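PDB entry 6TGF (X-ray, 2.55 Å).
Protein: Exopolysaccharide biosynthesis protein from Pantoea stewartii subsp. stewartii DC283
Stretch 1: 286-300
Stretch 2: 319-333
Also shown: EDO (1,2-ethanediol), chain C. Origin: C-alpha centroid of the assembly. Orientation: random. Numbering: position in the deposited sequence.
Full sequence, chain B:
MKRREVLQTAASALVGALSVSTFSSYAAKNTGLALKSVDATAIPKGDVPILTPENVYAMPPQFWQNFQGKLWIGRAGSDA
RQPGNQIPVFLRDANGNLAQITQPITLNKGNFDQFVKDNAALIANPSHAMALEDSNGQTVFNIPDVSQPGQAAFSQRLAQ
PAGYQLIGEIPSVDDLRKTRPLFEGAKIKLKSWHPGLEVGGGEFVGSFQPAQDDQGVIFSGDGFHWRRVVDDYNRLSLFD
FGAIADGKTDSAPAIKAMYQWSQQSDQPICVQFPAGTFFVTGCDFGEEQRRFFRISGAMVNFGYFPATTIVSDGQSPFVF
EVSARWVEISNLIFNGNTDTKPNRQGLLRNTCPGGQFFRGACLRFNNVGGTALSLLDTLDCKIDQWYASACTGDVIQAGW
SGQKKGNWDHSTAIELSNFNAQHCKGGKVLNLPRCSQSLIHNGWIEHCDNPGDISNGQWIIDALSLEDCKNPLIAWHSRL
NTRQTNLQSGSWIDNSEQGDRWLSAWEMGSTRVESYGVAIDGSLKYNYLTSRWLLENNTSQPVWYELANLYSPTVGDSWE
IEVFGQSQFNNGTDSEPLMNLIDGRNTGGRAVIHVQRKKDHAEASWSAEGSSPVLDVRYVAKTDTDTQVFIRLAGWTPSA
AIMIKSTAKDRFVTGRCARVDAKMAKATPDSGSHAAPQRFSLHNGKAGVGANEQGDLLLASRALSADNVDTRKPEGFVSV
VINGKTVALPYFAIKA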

# COMPACT_ATOMS: atom_id res chain seq x y z
N GLY B 286 -2.08 17.86 28.26
CA GLY B 286 -3.51 18.07 27.94
C GLY B 286 -3.92 19.53 28.00
O GLY B 286 -3.07 20.38 28.35
N GLU B 287 -5.18 19.80 27.66
CA GLU B 287 -5.86 21.13 27.70
C GLU B 287 -5.29 22.04 26.61
O GLU B 287 -6.04 22.33 25.65
CB GLU B 287 -5.77 21.76 29.09
CG GLU B 287 -6.57 21.00 30.14
CD GLU B 287 -5.85 19.84 30.81
OE1 GLU B 287 -4.63 19.94 31.02
OE2 GLU B 287 -6.53 18.84 31.12
N GLU B 288 -4.03 22.48 26.74
CA GLU B 288 -3.36 23.37 25.74
C GLU B 288 -3.35 22.67 24.37
O GLU B 288 -2.79 21.57 24.27
CB GLU B 288 -1.94 23.74 26.17
CG GLU B 288 -1.85 25.11 26.83
CD GLU B 288 -0.76 26.02 26.31
OE1 GLU B 288 -0.15 25.69 25.27
OE2 GLU B 288 -0.52 27.07 26.93
N GLN B 289 -3.97 23.32 23.38
CA GLN B 289 -4.08 22.83 21.98
C GLN B 289 -2.78 23.16 21.23
O GLN B 289 -2.44 24.35 21.16
CB GLN B 289 -5.29 23.48 21.29
CG GLN B 289 -6.13 22.52 20.48
CD GLN B 289 -7.40 23.17 19.99
OE1 GLN B 289 -8.34 23.39 20.75
NE2 GLN B 289 -7.44 23.48 18.70
N ARG B 290 -2.10 22.14 20.70
CA ARG B 290 -0.80 22.29 19.99
C ARG B 290 -0.95 21.82 18.54
O ARG B 290 -2.03 21.30 18.19
CB ARG B 290 0.29 21.50 20.72
CG ARG B 290 0.58 22.02 22.12
CD ARG B 290 1.70 21.23 22.77
NE ARG B 290 1.89 21.54 24.18
CZ ARG B 290 1.13 21.08 25.17
NH1 ARG B 290 0.10 20.29 24.92
NH2 ARG B 290 1.41 21.43 26.42
N ARG B 291 0.09 22.02 17.73
CA ARG B 291 0.14 21.61 16.30
C ARG B 291 0.56 20.14 16.21
O ARG B 291 -0.18 19.34 15.61
CB ARG B 291 1.11 22.49 15.51
CG ARG B 291 0.57 23.88 15.16
CD ARG B 291 0.14 24.05 13.72
NE ARG B 291 1.16 23.70 12.74
CZ ARG B 291 1.05 23.87 11.42
NH1 ARG B 291 -0.05 24.40 10.90
NH2 ARG B 291 2.04 23.52 10.62
N PHE B 292 1.71 19.80 16.82
CA PHE B 292 2.43 18.51 16.64
C PHE B 292 2.57 17.77 17.97
O PHE B 292 2.86 18.41 19.01
CB PHE B 292 3.81 18.76 16.04
CG PHE B 292 3.95 18.40 14.58
CD1 PHE B 292 3.16 19.01 13.62
CD2 PHE B 292 4.88 17.45 14.17
CE1 PHE B 292 3.30 18.68 12.28
CE2 PHE B 292 5.01 17.12 12.83
CZ PHE B 292 4.22 17.74 11.89
N PHE B 293 2.39 16.45 17.92
CA PHE B 293 2.91 15.47 18.92
C PHE B 293 3.41 14.23 18.18
O PHE B 293 2.58 13.45 17.68
CB PHE B 293 1.84 15.08 19.95
CG PHE B 293 2.37 14.19 21.05
CD1 PHE B 293 2.43 12.81 20.88
CD2 PHE B 293 2.83 14.73 22.24
CE1 PHE B 293 2.93 12.00 21.89
CE2 PHE B 293 3.32 13.92 23.24
CZ PHE B 293 3.37 12.55 23.07
N ARG B 294 4.73 14.08 18.09
CA ARG B 294 5.40 12.86 17.56
C ARG B 294 6.00 12.09 18.74
O ARG B 294 6.52 12.73 19.67
CB ARG B 294 6.46 13.22 16.52
CG ARG B 294 7.28 12.04 16.03
CD ARG B 294 8.44 12.48 15.15
NE ARG B 294 9.29 11.36 14.76
CZ ARG B 294 10.22 10.79 15.53
NH1 ARG B 294 10.42 11.21 16.77
NH2 ARG B 294 10.94 9.79 15.06
N ILE B 295 5.91 10.76 18.69
CA ILE B 295 6.56 9.84 19.67
C ILE B 295 6.92 8.55 18.94
O ILE B 295 6.04 8.00 18.25
CB ILE B 295 5.65 9.63 20.91
CG1 ILE B 295 6.40 8.95 22.06
CG2 ILE B 295 4.38 8.88 20.55
CD1 ILE B 295 5.83 9.26 23.42
N SER B 296 8.18 8.12 19.03
CA SER B 296 8.74 6.99 18.24
C SER B 296 9.77 6.22 19.06
O SER B 296 10.53 6.85 19.82
CB SER B 296 9.34 7.49 16.95
OG SER B 296 9.64 6.41 16.08
N GLY B 297 9.78 4.89 18.91
CA GLY B 297 10.84 4.00 19.43
C GLY B 297 11.99 3.89 18.44
O GLY B 297 11.89 4.48 17.35
N ALA B 298 13.04 3.15 18.82
CA ALA B 298 14.30 2.99 18.05
C ALA B 298 14.00 2.88 16.55
O ALA B 298 13.38 1.88 16.14
CB ALA B 298 15.05 1.77 18.55
N MET B 299 14.44 3.87 15.77
CA MET B 299 14.23 3.95 14.30
C MET B 299 15.23 3.02 13.60
O MET B 299 16.25 3.51 13.08
CB MET B 299 14.41 5.38 13.77
CG MET B 299 13.25 6.30 14.12
SD MET B 299 13.46 7.98 13.47
CE MET B 299 14.88 8.54 14.41
N VAL B 300 14.94 1.71 13.61
CA VAL B 300 15.66 0.66 12.83
C VAL B 300 14.60 -0.29 12.26
O VAL B 300 13.67 -0.64 13.00
CB VAL B 300 16.69 -0.10 13.70
CG1 VAL B 300 17.69 -0.87 12.84
CG2 VAL B 300 17.42 0.83 14.66
N VAL B 319 -1.16 6.46 29.12
CA VAL B 319 0.29 6.74 29.36
C VAL B 319 0.61 8.14 28.80
O VAL B 319 1.44 8.83 29.41
CB VAL B 319 1.20 5.65 28.74
CG1 VAL B 319 2.67 5.97 28.92
CG2 VAL B 319 0.89 4.27 29.30
N PHE B 320 -0.04 8.53 27.70
CA PHE B 320 0.12 9.85 27.03
C PHE B 320 -1.25 10.51 26.82
O PHE B 320 -2.08 9.95 26.08
CB PHE B 320 0.86 9.68 25.70
CG PHE B 320 2.17 8.95 25.83
CD1 PHE B 320 3.20 9.46 26.61
CD2 PHE B 320 2.38 7.74 25.17
CE1 PHE B 320 4.40 8.78 26.73
CE2 PHE B 320 3.59 7.07 25.29
CZ PHE B 320 4.60 7.59 26.07
N GLU B 321 -1.48 11.65 27.48
CA GLU B 321 -2.68 12.52 27.30
C GLU B 321 -2.29 13.73 26.45
O GLU B 321 -1.88 14.75 27.03
CB GLU B 321 -3.23 12.97 28.66
CG GLU B 321 -3.91 11.87 29.44
CD GLU B 321 -5.33 11.56 29.01
OE1 GLU B 321 -5.76 12.04 27.94
OE2 GLU B 321 -6.02 10.83 29.75
N VAL B 322 -2.43 13.62 25.13
CA VAL B 322 -1.99 14.66 24.15
C VAL B 322 -3.22 15.43 23.65
O VAL B 322 -4.34 14.91 23.76
CB VAL B 322 -1.20 14.04 22.98
CG1 VAL B 322 -0.05 13.18 23.48
CG2 VAL B 322 -2.08 13.24 22.03
N SER B 323 -2.98 16.63 23.12
CA SER B 323 -3.99 17.50 22.46
C SER B 323 -3.30 18.25 21.31
O SER B 323 -2.93 19.43 21.50
CB SER B 323 -4.63 18.45 23.45
OG SER B 323 -5.55 19.31 22.80
N ALA B 324 -3.14 17.58 20.16
CA ALA B 324 -2.44 18.08 18.96
C ALA B 324 -3.27 17.79 17.70
O ALA B 324 -4.01 16.78 17.70
CB ALA B 324 -1.07 17.46 18.87
N ARG B 325 -3.14 18.64 16.67
CA ARG B 325 -3.82 18.48 15.36
C ARG B 325 -3.18 17.31 14.60
O ARG B 325 -3.93 16.51 14.01
CB ARG B 325 -3.75 19.77 14.54
CG ARG B 325 -4.49 19.71 13.21
CD ARG B 325 -4.68 21.07 12.56
NE ARG B 325 -5.31 21.01 11.25
CZ ARG B 325 -6.60 20.82 11.01
NH1 ARG B 325 -7.46 20.65 12.01
NH2 ARG B 325 -7.05 20.80 9.77
N TRP B 326 -1.84 17.22 14.62
CA TRP B 326 -1.05 16.15 13.97
C TRP B 326 -0.37 15.29 15.04
O TRP B 326 0.28 15.86 15.94
CB TRP B 326 -0.02 16.74 13.00
CG TRP B 326 -0.63 17.30 11.75
CD1 TRP B 326 -1.01 16.60 10.64
CD2 TRP B 326 -0.94 18.68 11.48
NE1 TRP B 326 -1.53 17.45 9.70
CE2 TRP B 326 -1.50 18.73 10.18
CE3 TRP B 326 -0.79 19.87 12.20
CZ2 TRP B 326 -1.91 19.93 9.60
CZ3 TRP B 326 -1.20 21.05 11.62
CH2 TRP B 326 -1.75 21.08 10.34
N VAL B 327 -0.53 13.96 14.94
CA VAL B 327 0.03 12.96 15.90
C VAL B 327 0.65 11.81 15.09
O VAL B 327 -0.00 11.32 14.16
CB VAL B 327 -1.04 12.45 16.88
CG1 VAL B 327 -0.50 11.39 17.82
CG2 VAL B 327 -1.67 13.58 17.67
N GLU B 328 1.88 11.41 15.46
CA GLU B 328 2.62 10.26 14.87
C GLU B 328 3.13 9.37 16.02
O GLU B 328 3.93 9.87 16.84
CB GLU B 328 3.76 10.74 13.98
CG GLU B 328 3.33 11.72 12.90
CD GLU B 328 4.43 12.20 11.97
OE1 GLU B 328 5.58 12.37 12.43
OE2 GLU B 328 4.14 12.41 10.77
N ILE B 329 2.65 8.13 16.09
CA ILE B 329 3.16 7.06 17.01
C ILE B 329 3.73 5.93 16.15
O ILE B 329 3.01 5.47 15.25
CB ILE B 329 2.05 6.53 17.95
CG1 ILE B 329 1.16 7.65 18.50
CG2 ILE B 329 2.66 5.70 19.07
CD1 ILE B 329 0.05 7.16 19.39
N SER B 330 4.97 5.50 16.42
CA SER B 330 5.64 4.44 15.63
C SER B 330 6.71 3.71 16.45
O SER B 330 7.33 4.34 17.32
CB SER B 330 6.21 5.00 14.35
OG SER B 330 7.08 6.10 14.61
N ASN B 331 6.90 2.41 16.17
CA ASN B 331 8.02 1.57 16.66
C ASN B 331 7.95 1.43 18.18
O ASN B 331 9.01 1.54 18.83
CB ASN B 331 9.37 2.14 16.22
CG ASN B 331 9.42 2.49 14.75
OD1 ASN B 331 8.92 1.74 13.91
ND2 ASN B 331 10.01 3.63 14.44
N LEU B 332 6.77 1.16 18.74
CA LEU B 332 6.57 1.01 20.21
C LEU B 332 5.80 -0.28 20.51
O LEU B 332 4.76 -0.52 19.86
CB LEU B 332 5.82 2.23 20.75
CG LEU B 332 6.61 3.53 20.76
CD1 LEU B 332 5.70 4.71 21.06
CD2 LEU B 332 7.75 3.48 21.77
N ILE B 333 6.31 -1.08 21.45
CA ILE B 333 5.55 -2.13 22.18
C ILE B 333 5.06 -1.50 23.49
O ILE B 333 5.90 -0.92 24.20
CB ILE B 333 6.41 -3.38 22.44
CG1 ILE B 333 7.10 -3.87 21.16
CG2 ILE B 333 5.57 -4.48 23.09
CD1 ILE B 333 8.02 -5.06 21.34
C1 EDO C . -4.11 22.38 7.06
O1 EDO C . -4.59 21.22 7.72
C2 EDO C . -2.65 22.60 7.25
O2 EDO C . -2.02 23.28 6.19

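The most unusual feature of this contact is that two methyl groups sit over the faces of aromatic rings on one side of a parallel sheet. Val322 CG1 lies squarely, 3.3 Å from the centroid of the Phe293 ring and only 3° off its normal, and Ile295 CD1 lies 3.6 Å from the centroid of the Phe320 ring, 23° off its normal. Each stretch thus lends one ring and one methyl, and the pairs close a buried apolar layer by CH-pi contact.

Beside these contacts runs a parallel backbone ladder. Strands 292-296 and 327-330 run parallel, 3° apart in direction, and hydrogen bonds alternate between them: Phe293 N to Trp326 O (3.0 Å), Glu328 N to Phe293 O (3.1 Å), Ile295 N to Glu328 O (2.9 Å). The bonding runs from Arg290 N to Ser323 O (2.9 Å), past the corner at Arg291, to Gly297 N to Ser330 O (3.0 Å). The offset of 34 sets Ile295 beside Ile329 and Ser296 beside Ser330, but also Arg294 beside Glu328.

Alternation then sorts the chemistry. Phe293, Val327, Ile295 and Ile329 form an apolar run on one face, which Arg290 and Ala324 share on the far side of the corner; here Ile295 CG2 meets Ile329 CG2 at 3.9 Å. The other face carries Phe292, Trp326, Arg294, Glu328 and the two serines. There Ser296 OG and Ser330 OG hydrogen-bond at 3.0 Å, while Arg294 NE and Glu328 OE1, 4.5 Å apart, are complementary in charge but too distant for a salt bridge. Near the corner, Trp326 CZ3 lies over one face of the Arg291 guanidinium, 3.6 Å from Arg291 NH1.

Just past the last bridge, Gly297 leaves no room for a CB: an ideal one would fall 1.9 Å from Asn331 O, a clash. Without one, Gly297 CA approaches Asn331 O to 3.1 Å.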